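Local coordinates for protein KLLA0F20702p (Kluyveromyces lactis, PDB 5Y5A) that is the telomerase subunit Est1, thought to recruit telomerase to telomeres through its association with Cdc13, at residues Ser285-Leu290 with Pro327-Asn332; Val299-Lys304 with Ser336-His341; His373-Ile378 with Thr392-Phe397. One frame throughout, in Å; residues are numbered along the deposited sequence.

Interaction 1: Ser285-Leu290 with Pro327-Asn332; sequences SLFKKL and PQTWKN
Phe287 reaches across to the 327-332 loop because its ring carbon CG lies anti to the backbone N (chi1 176°), while Trp330 takes a different setting, with CG anti to the carbonyl carbon (chi1 -76°), and lays its indole beside the helix that begins at Ser285. The two side chains run alongside one another, pointing opposite ways, and form an edge-to-face, or T-shaped, aromatic pair. The evidence is an interplanar angle of 78° and a centroid separation of 5.6 Å between the Phe287 ring and the six-membered ring of Trp330. Within this pair Phe287 CE1 makes the closest approach, 3.8 Å from Trp330 CZ2. One turn further along the helix, Leu290 approaches the same indole differently: its CD2 branch meets the ring edge near the plane, 3.9 Å from Trp330 CZ2, and Leu290 comes in roughly perpendicular to the indole side chain. Thr329 completes the contact, coming from the direction opposite to Phe287. Its methyl CG2 sits 3.6 Å from Phe287 CZ and equally near CE1, straddling that ring bond.

The polar ends are satisfied elsewhere. Trp330 NE1 bonds to the carbonyl oxygen of Leu279, at the end of helix 271-279, and Thr329 OG1 to that of Gly280, just beyond. Leu290 also packs on Leu278, Leu279 and Leu318, linking the contact to helices 271-279 and 318-325.

The chemistry divides cleanly. Across the two segments the attraction is dispersion plus the weak electrostatics of a ring edge over a ring face, whereas the two polar groups of the loop, held by backbone carbonyls, probably set how Thr329 and Trp330 present their apolar atoms to the helix.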
loop_
_atom_site.group_PDB
_atom_site.type_symbol
_atom_site.label_atom_id
_atom_site.label_comp_id
_atom_site.label_asym_id
_atom_site.label_seq_id
_atom_site.Cartn_x
_atom_site.Cartn_y
_atom_site.Cartn_z
ATOM N N SER A 285 -14.259 14.400 -8.467
ATOM C CA SER A 285 -13.756 14.223 -9.824
ATOM C C SER A 285 -13.330 12.766 -10.042
ATOM O O SER A 285 -13.592 12.200 -11.099
ATOM C CB SER A 285 -12.594 15.176 -10.109
ATOM O OG SER A 285 -11.567 15.022 -9.146
ATOM N N LEU A 286 -12.718 12.147 -9.031
ATOM C CA LEU A 286 -12.270 10.753 -9.149
ATOM C C LEU A 286 -13.442 9.792 -9.299
ATOM O O LEU A 286 -13.399 8.867 -10.110
ATOM C CB LEU A 286 -11.428 10.341 -7.938
ATOM C CG LEU A 286 -10.035 10.963 -7.858
ATOM C CD1 LEU A 286 -9.271 10.385 -6.685
ATOM C CD2 LEU A 286 -9.273 10.737 -9.164
ATOM N N PHE A 287 -14.487 10.021 -8.513
ATOM C CA PHE A 287 -15.701 9.213 -8.567
ATOM C C PHE A 287 -16.375 9.264 -9.941
ATOM O O PHE A 287 -16.806 8.237 -10.474
ATOM C CB PHE A 287 -16.683 9.678 -7.492
ATOM C CG PHE A 287 -18.013 8.974 -7.532
ATOM C CD1 PHE A 287 -18.166 7.719 -6.972
ATOM C CD2 PHE A 287 -19.115 9.583 -8.112
ATOM C CE1 PHE A 287 -19.400 7.068 -7.004
ATOM C CE2 PHE A 287 -20.348 8.942 -8.145
ATOM C CZ PHE A 287 -20.489 7.683 -7.591
ATOM N N LYS A 288 -16.477 10.465 -10.499
ATOM C CA LYS A 288 -17.115 10.652 -11.802
ATOM C C LYS A 288 -16.332 9.920 -12.884
ATOM O O LYS A 288 -16.912 9.348 -13.799
ATOM C CB LYS A 288 -17.230 12.141 -12.155
ATOM C CG LYS A 288 -18.214 12.944 -11.310
ATOM C CD LYS A 288 -18.166 14.424 -11.709
ATOM C CE LYS A 288 -19.210 15.257 -10.972
ATOM N NZ LYS A 288 -19.013 16.731 -11.175
ATOM N N LYS A 289 -15.010 9.945 -12.760
ATOM C CA LYS A 289 -14.137 9.221 -13.667
ATOM C C LYS A 289 -14.312 7.719 -13.515
ATOM O O LYS A 289 -14.327 6.994 -14.506
ATOM C CB LYS A 289 -12.682 9.611 -13.429
ATOM C CG LYS A 289 -12.357 11.003 -13.929
ATOM C CD LYS A 289 -10.941 11.392 -13.579
ATOM C CE LYS A 289 -10.593 12.729 -14.199
ATOM N NZ LYS A 289 -9.224 13.134 -13.803
ATOM N N LEU A 290 -14.448 7.259 -12.271
ATOM C CA LEU A 290 -14.692 5.846 -12.003
ATOM C C LEU A 290 -15.934 5.382 -12.746
ATOM O O LEU A 290 -15.948 4.310 -13.354
ATOM C CB LEU A 290 -14.850 5.586 -10.498
ATOM C CG LEU A 290 -15.315 4.181 -10.086
ATOM C CD1 LEU A 290 -14.368 3.083 -10.617
ATOM C CD2 LEU A 290 -15.433 4.094 -8.571
ATOM N N PRO A 327 -23.282 3.732 1.171
ATOM C CA PRO A 327 -24.496 3.159 0.571
ATOM C C PRO A 327 -25.325 4.156 -0.243
ATOM O O PRO A 327 -25.831 3.792 -1.309
ATOM C CB PRO A 327 -25.291 2.665 1.790
ATOM C CG PRO A 327 -24.775 3.468 2.942
ATOM C CD PRO A 327 -23.303 3.637 2.642
ATOM N N GLN A 328 -25.445 5.393 0.233
ATOM C CA GLN A 328 -26.276 6.386 -0.434
ATOM C C GLN A 328 -25.701 6.781 -1.785
ATOM O O GLN A 328 -26.437 6.923 -2.759
ATOM C CB GLN A 328 -26.437 7.627 0.443
ATOM C CG GLN A 328 -27.236 7.358 1.693
ATOM C CD GLN A 328 -28.575 6.737 1.373
ATOM O OE1 GLN A 328 -29.356 7.292 0.598
ATOM N NE2 GLN A 328 -28.842 5.568 1.948
ATOM N N THR A 329 -24.385 6.962 -1.832
ATOM C CA THR A 329 -23.709 7.303 -3.071
ATOM C C THR A 329 -23.933 6.218 -4.124
ATOM O O THR A 329 -24.101 6.518 -5.295
ATOM C CB THR A 329 -22.200 7.510 -2.849
ATOM O OG1 THR A 329 -21.995 8.540 -1.870
ATOM C CG2 THR A 329 -21.503 7.903 -4.152
ATOM N N TRP A 330 -23.969 4.957 -3.705
ATOM C CA TRP A 330 -24.081 3.865 -4.671
ATOM C C TRP A 330 -25.511 3.362 -4.880
ATOM O O TRP A 330 -25.727 2.338 -5.525
ATOM C CB TRP A 330 -23.160 2.717 -4.266
ATOM C CG TRP A 330 -21.724 3.037 -4.590
ATOM C CD1 TRP A 330 -20.799 3.580 -3.750
ATOM C CD2 TRP A 330 -21.069 2.879 -5.860
ATOM N NE1 TRP A 330 -19.603 3.749 -4.404
ATOM C CE2 TRP A 330 -19.742 3.327 -5.703
ATOM C CE3 TRP A 330 -21.472 2.395 -7.107
ATOM C CZ2 TRP A 330 -18.815 3.312 -6.749
ATOM C CZ3 TRP A 330 -20.548 2.376 -8.147
ATOM C CH2 TRP A 330 -19.235 2.832 -7.958
ATOM N N LYS A 331 -26.487 4.100 -4.364
ATOM C CA LYS A 331 -27.884 3.835 -4.686
ATOM C C LYS A 331 -28.399 4.870 -5.681
ATOM O O LYS A 331 -29.469 4.701 -6.264
ATOM C CB LYS A 331 -28.753 3.845 -3.423
ATOM C CG LYS A 331 -28.559 2.648 -2.511
ATOM C CD LYS A 331 -29.338 2.805 -1.203
ATOM C CE LYS A 331 -29.088 1.626 -0.261
ATOM N NZ LYS A 331 -29.785 1.780 1.052
ATOM N N ASN A 332 -27.625 5.934 -5.881
ATOM C CA ASN A 332 -28.090 7.087 -6.647
ATOM C C ASN A 332 -27.357 7.361 -7.960
ATOM O O ASN A 332 -27.397 8.486 -8.459
ATOM C CB ASN A 332 -28.005 8.351 -5.781
ATOM C CG ASN A 332 -29.065 8.394 -4.691
ATOM O OD1 ASN A 332 -30.182 7.907 -4.871
ATOM N ND2 ASN A 332 -28.719 8.990 -3.552
#

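Interaction 2: Val299-Lys304 with Ser336-His341; sequences VQETIK and SDRLKH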
loop_
_atom_site.group_PDB
_atom_site.type_symbol
_atom_site.label_atom_id
_atom_site.label_comp_id
_atom_site.label_asym_id
_atom_site.label_seq_id
_atom_site.Cartn_x
_atom_site.Cartn_y
_atom_site.Cartn_z
ATOM N N VAL A 299 -19.413 -1.916 -21.893
ATOM C CA VAL A 299 -19.570 -2.182 -23.315
ATOM C C VAL A 299 -18.518 -3.169 -23.817
ATOM O O VAL A 299 -18.593 -3.639 -24.955
ATOM C CB VAL A 299 -19.500 -0.875 -24.150
ATOM C CG1 VAL A 299 -20.517 0.140 -23.643
ATOM C CG2 VAL A 299 -18.104 -0.288 -24.104
ATOM N N GLN A 300 -17.556 -3.495 -22.959
ATOM C CA GLN A 300 -16.441 -4.354 -23.342
ATOM C C GLN A 300 -16.488 -5.739 -22.714
ATOM O O GLN A 300 -15.586 -6.544 -22.937
ATOM C CB GLN A 300 -15.111 -3.695 -22.975
ATOM C CG GLN A 300 -14.737 -2.503 -23.834
ATOM C CD GLN A 300 -13.321 -2.031 -23.569
ATOM O OE1 GLN A 300 -12.396 -2.362 -24.311
ATOM N NE2 GLN A 300 -13.143 -1.256 -22.506
ATOM N N GLU A 301 -17.529 -6.023 -21.936
ATOM C CA GLU A 301 -17.611 -7.292 -21.206
ATOM C C GLU A 301 -17.638 -8.536 -22.105
ATOM O O GLU A 301 -17.330 -9.638 -21.643
ATOM C CB GLU A 301 -18.843 -7.297 -20.294
ATOM C CG GLU A 301 -18.622 -6.591 -18.963
ATOM C CD GLU A 301 -19.911 -6.364 -18.197
ATOM O OE1 GLU A 301 -20.963 -6.885 -18.615
ATOM O OE2 GLU A 301 -19.875 -5.660 -17.167
ATOM N N THR A 302 -17.992 -8.364 -23.377
ATOM C CA THR A 302 -18.086 -9.500 -24.293
ATOM C C THR A 302 -16.706 -10.042 -24.684
ATOM O O THR A 302 -16.540 -11.245 -24.886
ATOM C CB THR A 302 -18.868 -9.133 -25.571
ATOM O OG1 THR A 302 -18.155 -8.137 -26.316
ATOM C CG2 THR A 302 -20.251 -8.610 -25.212
ATOM N N ILE A 303 -15.726 -9.149 -24.790
ATOM C CA ILE A 303 -14.341 -9.535 -25.057
ATOM C C ILE A 303 -13.742 -10.297 -23.868
ATOM O O ILE A 303 -14.015 -9.967 -22.713
ATOM C CB ILE A 303 -13.470 -8.299 -25.356
ATOM C CG1 ILE A 303 -14.190 -7.364 -26.327
ATOM C CG2 ILE A 303 -12.119 -8.713 -25.905
ATOM C CD1 ILE A 303 -13.506 -6.028 -26.499
ATOM N N LYS A 304 -12.935 -11.319 -24.144
ATOM C CA LYS A 304 -12.299 -12.082 -23.073
ATOM C C LYS A 304 -10.786 -12.171 -23.243
ATOM O O LYS A 304 -10.168 -13.177 -22.882
ATOM C CB LYS A 304 -12.899 -13.485 -22.982
ATOM C CG LYS A 304 -14.387 -13.472 -22.694
ATOM C CD LYS A 304 -14.897 -14.830 -22.278
ATOM C CE LYS A 304 -16.366 -14.750 -21.909
ATOM N NZ LYS A 304 -16.803 -15.927 -21.112
ATOM N N SER A 336 -26.064 1.960 -10.217
ATOM C CA SER A 336 -26.602 1.491 -8.947
ATOM C C SER A 336 -27.357 0.182 -9.077
ATOM O O SER A 336 -27.236 -0.685 -8.221
ATOM C CB SER A 336 -27.517 2.552 -8.327
ATOM O OG SER A 336 -26.785 3.715 -7.973
ATOM N N ASP A 337 -28.124 0.021 -10.149
ATOM C CA ASP A 337 -28.895 -1.208 -10.317
ATOM C C ASP A 337 -28.061 -2.366 -10.882
ATOM O O ASP A 337 -28.592 -3.431 -11.184
ATOM C CB ASP A 337 -30.111 -0.954 -11.214
ATOM C CG ASP A 337 -29.727 -0.421 -12.580
ATOM O OD1 ASP A 337 -28.701 0.286 -12.680
ATOM O OD2 ASP A 337 -30.454 -0.707 -13.553
ATOM N N ARG A 338 -26.756 -2.169 -11.012
ATOM C CA ARG A 338 -25.894 -3.220 -11.544
ATOM C C ARG A 338 -25.008 -3.852 -10.470
ATOM O O ARG A 338 -24.040 -4.548 -10.795
ATOM C CB ARG A 338 -25.015 -2.668 -12.679
ATOM C CG ARG A 338 -25.781 -2.219 -13.918
ATOM C CD ARG A 338 -24.845 -1.661 -15.006
ATOM N NE ARG A 338 -23.989 -2.694 -15.587
ATOM C CZ ARG A 338 -22.676 -2.570 -15.767
ATOM N NH1 ARG A 338 -22.048 -1.453 -15.416
ATOM N NH2 ARG A 338 -21.988 -3.571 -16.298
ATOM N N LEU A 339 -25.330 -3.622 -9.197
ATOM C CA LEU A 339 -24.476 -4.095 -8.099
ATOM C C LEU A 339 -24.344 -5.618 -8.053
ATOM O O LEU A 339 -23.241 -6.136 -7.880
ATOM C CB LEU A 339 -24.989 -3.584 -6.751
ATOM C CG LEU A 339 -24.729 -2.089 -6.504
ATOM C CD1 LEU A 339 -25.072 -1.718 -5.072
ATOM C CD2 LEU A 339 -23.282 -1.714 -6.816
ATOM N N LYS A 340 -25.456 -6.333 -8.211
ATOM C CA LYS A 340 -25.416 -7.789 -8.229
ATOM C C LYS A 340 -24.598 -8.285 -9.428
ATOM O O LYS A 340 -23.876 -9.270 -9.324
ATOM C CB LYS A 340 -26.828 -8.376 -8.262
ATOM C CG LYS A 340 -26.869 -9.905 -8.142
ATOM C CD LYS A 340 -28.266 -10.459 -8.426
ATOM C CE LYS A 340 -28.247 -11.974 -8.606
ATOM N NZ LYS A 340 -29.561 -12.501 -9.080
ATOM N N HIS A 341 -24.700 -7.582 -10.553
ATOM C CA HIS A 341 -23.924 -7.910 -11.748
ATOM C C HIS A 341 -22.414 -7.786 -11.523
ATOM O O HIS A 341 -21.649 -8.659 -11.940
ATOM C CB HIS A 341 -24.338 -7.014 -12.910
ATOM C CG HIS A 341 -23.497 -7.182 -14.137
ATOM N ND1 HIS A 341 -23.581 -8.290 -14.954
ATOM C CD2 HIS A 341 -22.557 -6.379 -14.689
ATOM C CE1 HIS A 341 -22.729 -8.161 -15.954
ATOM N NE2 HIS A 341 -22.095 -7.011 -15.818
#
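Glu301 OE2 is gripped by three groups: His341 NE2, Arg338 NH2 and, from outside the two segments, the hydroxyl of Tyr316. Across the two segments the shortest and straightest bond runs from His341 NE2 to Glu301 OE2, 2.9 Å long with an N-H...O angle of 163°. The acceptor lies only 4° out of the imidazole plane, yet the donor meets OE2 on the syn side, 29° out of the carboxylate plane. The second oxygen, Glu301 OE1, receives a weak, more bent branch from the same His341 NE2 at 3.0 Å, which makes the N-H bifurcated. Arg338 adds a salt bridge, its NH2 lying 3.1 Å from Glu301 OE2, with the carboxylate at the edge of the guanidinium. Glu301 stretches out beyond CG to meet both partners, whereas Arg338 bends at chi3 and is steadied by a bond from its NH1 to His335 ND1. The nearby guanidinium would probably favour the ionised carboxylate. An alanine in place of Glu301 would probably leave the neighbouring Arg338 and His341 groups without the carboxylate they share, and the Tyr316 hydroxyl without this partner.

The arrangement is a His-carboxylate pair with an added salt bridge, partly exposed, joining the turn after helix 285-298 to the start of helix 339-379, where Arg338 is the N-cap residue, in an all-helical domain assigned to the TPR clan.

Interaction 3: His373-Ile378 with Thr392-Phe397; sequences HMYQMI and TKFLEF
Tyr375, near the C-terminal end of helix 339-379, and Phe394, on the following helix 385-410, are the two residues that meet here, with Tyr375 CD2 and Phe394 CD2 3.7 Å apart. The rings are neither stacked nor T-shaped: their planes stand at 40° and their centroids are 5.8 Å apart, so the pair is oblique. The touching is not confined to the rings, since Tyr375 CB lies 4.0 Å from both CD2 and CE2 of Phe394. Each side chain points its CB toward the other helix.

Torsions explain the approach. Both rings leave the backbone with CG anti to N, and in Phe394 a chi2 of only 16° swings CD2 outward, away from its own CA and onto Tyr375. The nearest CA atoms of the two segments, those of Tyr375 and Phe394, are 8.8 Å apart, so the two side chains bridge the gap between the backbones.

The next shell comes largely from helix 318-325. His324 stacks its ring on Phe394, and Ile325 packs against Tyr375, while Ser371, one turn earlier on helix 339-379, also touches Phe394.

Both side chains are buried, and what joins them across the segments is carbon-to-carbon packing. Such an oblique aromatic pair is held by dispersion and shape rather than by directional bonding, consistent with apolar packing between helices 339-379 and 385-410.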
loop_
_atom_site.group_PDB
_atom_site.type_symbol
_atom_site.label_atom_id
_atom_site.label_comp_id
_atom_site.label_asym_id
_atom_site.label_seq_id
_atom_site.Cartn_x
_atom_site.Cartn_y
_atom_site.Cartn_z
ATOM N N HIS A 373 -11.666 -1.658 7.636
ATOM C CA HIS A 373 -11.215 -0.668 8.609
ATOM C C HIS A 373 -11.428 0.746 8.070
ATOM O O HIS A 373 -11.604 1.672 8.842
ATOM C CB HIS A 373 -9.750 -0.900 8.978
ATOM C CG HIS A 373 -9.484 -2.270 9.521
ATOM N ND1 HIS A 373 -9.573 -2.566 10.864
ATOM C CD2 HIS A 373 -9.165 -3.429 8.897
ATOM C CE1 HIS A 373 -9.307 -3.847 11.047
ATOM N NE2 HIS A 373 -9.053 -4.394 9.871
ATOM N N MET A 374 -11.417 0.911 6.749
ATOM C CA MET A 374 -11.864 2.175 6.159
ATOM C C MET A 374 -13.309 2.432 6.605
ATOM O O MET A 374 -13.648 3.525 7.060
ATOM C CB MET A 374 -11.770 2.150 4.630
ATOM C CG MET A 374 -10.350 1.957 4.084
ATOM S SD MET A 374 -9.196 3.249 4.613
ATOM C CE MET A 374 -9.716 4.613 3.569
ATOM N N TYR A 375 -14.145 1.403 6.469
ATOM C CA TYR A 375 -15.537 1.456 6.901
ATOM C C TYR A 375 -15.670 1.958 8.347
ATOM O O TYR A 375 -16.517 2.804 8.636
ATOM C CB TYR A 375 -16.196 0.066 6.768
ATOM C CG TYR A 375 -17.675 0.019 7.136
ATOM C CD1 TYR A 375 -18.087 0.087 8.460
ATOM C CD2 TYR A 375 -18.657 -0.105 6.153
ATOM C CE1 TYR A 375 -19.420 0.054 8.804
ATOM C CE2 TYR A 375 -20.004 -0.143 6.492
ATOM C CZ TYR A 375 -20.373 -0.067 7.823
ATOM O OH TYR A 375 -21.695 -0.106 8.184
ATOM N N GLN A 376 -14.855 1.427 9.252
ATOM C CA GLN A 376 -14.992 1.782 10.667
ATOM C C GLN A 376 -14.527 3.197 10.929
ATOM O O GLN A 376 -15.098 3.888 11.763
ATOM C CB GLN A 376 -14.223 0.797 11.554
ATOM C CG GLN A 376 -14.724 -0.644 11.444
ATOM C CD GLN A 376 -14.111 -1.545 12.490
ATOM O OE1 GLN A 376 -14.821 -2.246 13.213
ATOM N NE2 GLN A 376 -12.783 -1.519 12.591
ATOM N N MET A 377 -13.493 3.641 10.222
ATOM C CA MET A 377 -13.035 5.015 10.400
ATOM C C MET A 377 -14.020 6.001 9.790
ATOM O O MET A 377 -14.235 7.074 10.331
ATOM C CB MET A 377 -11.654 5.225 9.792
ATOM C CG MET A 377 -10.541 4.504 10.523
ATOM S SD MET A 377 -8.989 4.739 9.648
ATOM C CE MET A 377 -8.572 6.399 10.159
ATOM N N ILE A 378 -14.629 5.623 8.671
ATOM C CA ILE A 378 -15.500 6.545 7.945
ATOM C C ILE A 378 -16.893 6.619 8.571
ATOM O O ILE A 378 -17.457 7.705 8.712
ATOM C CB ILE A 378 -15.596 6.143 6.446
ATOM C CG1 ILE A 378 -14.281 6.488 5.732
ATOM C CG2 ILE A 378 -16.770 6.837 5.771
ATOM C CD1 ILE A 378 -14.131 5.868 4.350
ATOM N N THR A 392 -22.052 -5.740 10.000
ATOM C CA THR A 392 -22.084 -7.199 9.898
ATOM C C THR A 392 -22.264 -7.657 8.443
ATOM O O THR A 392 -21.638 -8.635 8.001
ATOM C CB THR A 392 -23.214 -7.781 10.777
ATOM O OG1 THR A 392 -22.976 -7.419 12.138
ATOM C CG2 THR A 392 -23.290 -9.299 10.669
ATOM N N LYS A 393 -23.109 -6.943 7.702
ATOM C CA LYS A 393 -23.335 -7.249 6.288
ATOM C C LYS A 393 -22.041 -7.137 5.471
ATOM O O LYS A 393 -21.819 -7.917 4.547
ATOM C CB LYS A 393 -24.404 -6.324 5.692
ATOM C CG LYS A 393 -25.826 -6.610 6.144
ATOM C CD LYS A 393 -26.301 -7.949 5.624
ATOM C CE LYS A 393 -27.747 -8.212 6.003
ATOM N NZ LYS A 393 -28.201 -9.525 5.467
ATOM N N PHE A 394 -21.193 -6.169 5.813
ATOM C CA PHE A 394 -19.928 -5.983 5.094
ATOM C C PHE A 394 -18.987 -7.142 5.398
ATOM O O PHE A 394 -18.344 -7.685 4.505
ATOM C CB PHE A 394 -19.262 -4.647 5.465
ATOM C CG PHE A 394 -18.121 -4.251 4.539
ATOM C CD1 PHE A 394 -17.966 -4.856 3.295
ATOM C CD2 PHE A 394 -17.202 -3.284 4.923
ATOM C CE1 PHE A 394 -16.924 -4.497 2.444
ATOM C CE2 PHE A 394 -16.146 -2.918 4.077
ATOM C CZ PHE A 394 -16.011 -3.529 2.837
ATOM N N LEU A 395 -18.910 -7.503 6.671
ATOM C CA LEU A 395 -18.049 -8.584 7.127
ATOM C C LEU A 395 -18.476 -9.902 6.474
ATOM O O LEU A 395 -17.637 -10.712 6.076
ATOM C CB LEU A 395 -18.101 -8.672 8.654
ATOM C CG LEU A 395 -16.902 -9.192 9.450
ATOM C CD1 LEU A 395 -15.598 -8.595 8.960
ATOM C CD2 LEU A 395 -17.115 -8.865 10.917
ATOM N N GLU A 396 -19.787 -10.090 6.339
ATOM C CA GLU A 396 -20.328 -11.263 5.660
ATOM C C GLU A 396 -19.853 -11.321 4.216
ATOM O O GLU A 396 -19.425 -12.375 3.752
ATOM C CB GLU A 396 -21.858 -11.264 5.699
ATOM C CG GLU A 396 -22.449 -11.635 7.045
ATOM C CD GLU A 396 -23.957 -11.501 7.075
ATOM O OE1 GLU A 396 -24.538 -11.120 6.036
ATOM O OE2 GLU A 396 -24.560 -11.774 8.137
ATOM N N PHE A 397 -19.939 -10.190 3.511
ATOM C CA PHE A 397 -19.484 -10.120 2.127
ATOM C C PHE A 397 -17.998 -10.428 2.048
ATOM O O PHE A 397 -17.541 -11.124 1.147
ATOM C CB PHE A 397 -19.755 -8.738 1.505
ATOM C CG PHE A 397 -19.052 -8.533 0.193
ATOM C CD1 PHE A 397 -19.465 -9.226 -0.942
ATOM C CD2 PHE A 397 -17.960 -7.683 0.098
ATOM C CE1 PHE A 397 -18.803 -9.064 -2.163
ATOM C CE2 PHE A 397 -17.293 -7.512 -1.109
ATOM C CZ PHE A 397 -17.714 -8.205 -2.248
#

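In the fold
All three contacts lie in the all-helical region matching the Est1 DNA/RNA binding family. The segments of interactions 1 and 2 alternate along the chain, 285-290, 299-304, 327-332, 336-341, so helix 285-298 and the turn after it are fastened to the approach and start of helix 339-379. Their centres are about 16 Å apart, and a weak hydrogen bond between Trp330 O and Ser336 OG joins them. Interaction 3 follows in series, near the far end of helix 339-379, its centre about 18 Å from that of interaction 1 and about 24 Å from that of interaction 2. Helix 339-379 thus ties the turn after helix 285-298 to helix 385-410, in a part whose family suggests nucleic-acid binding.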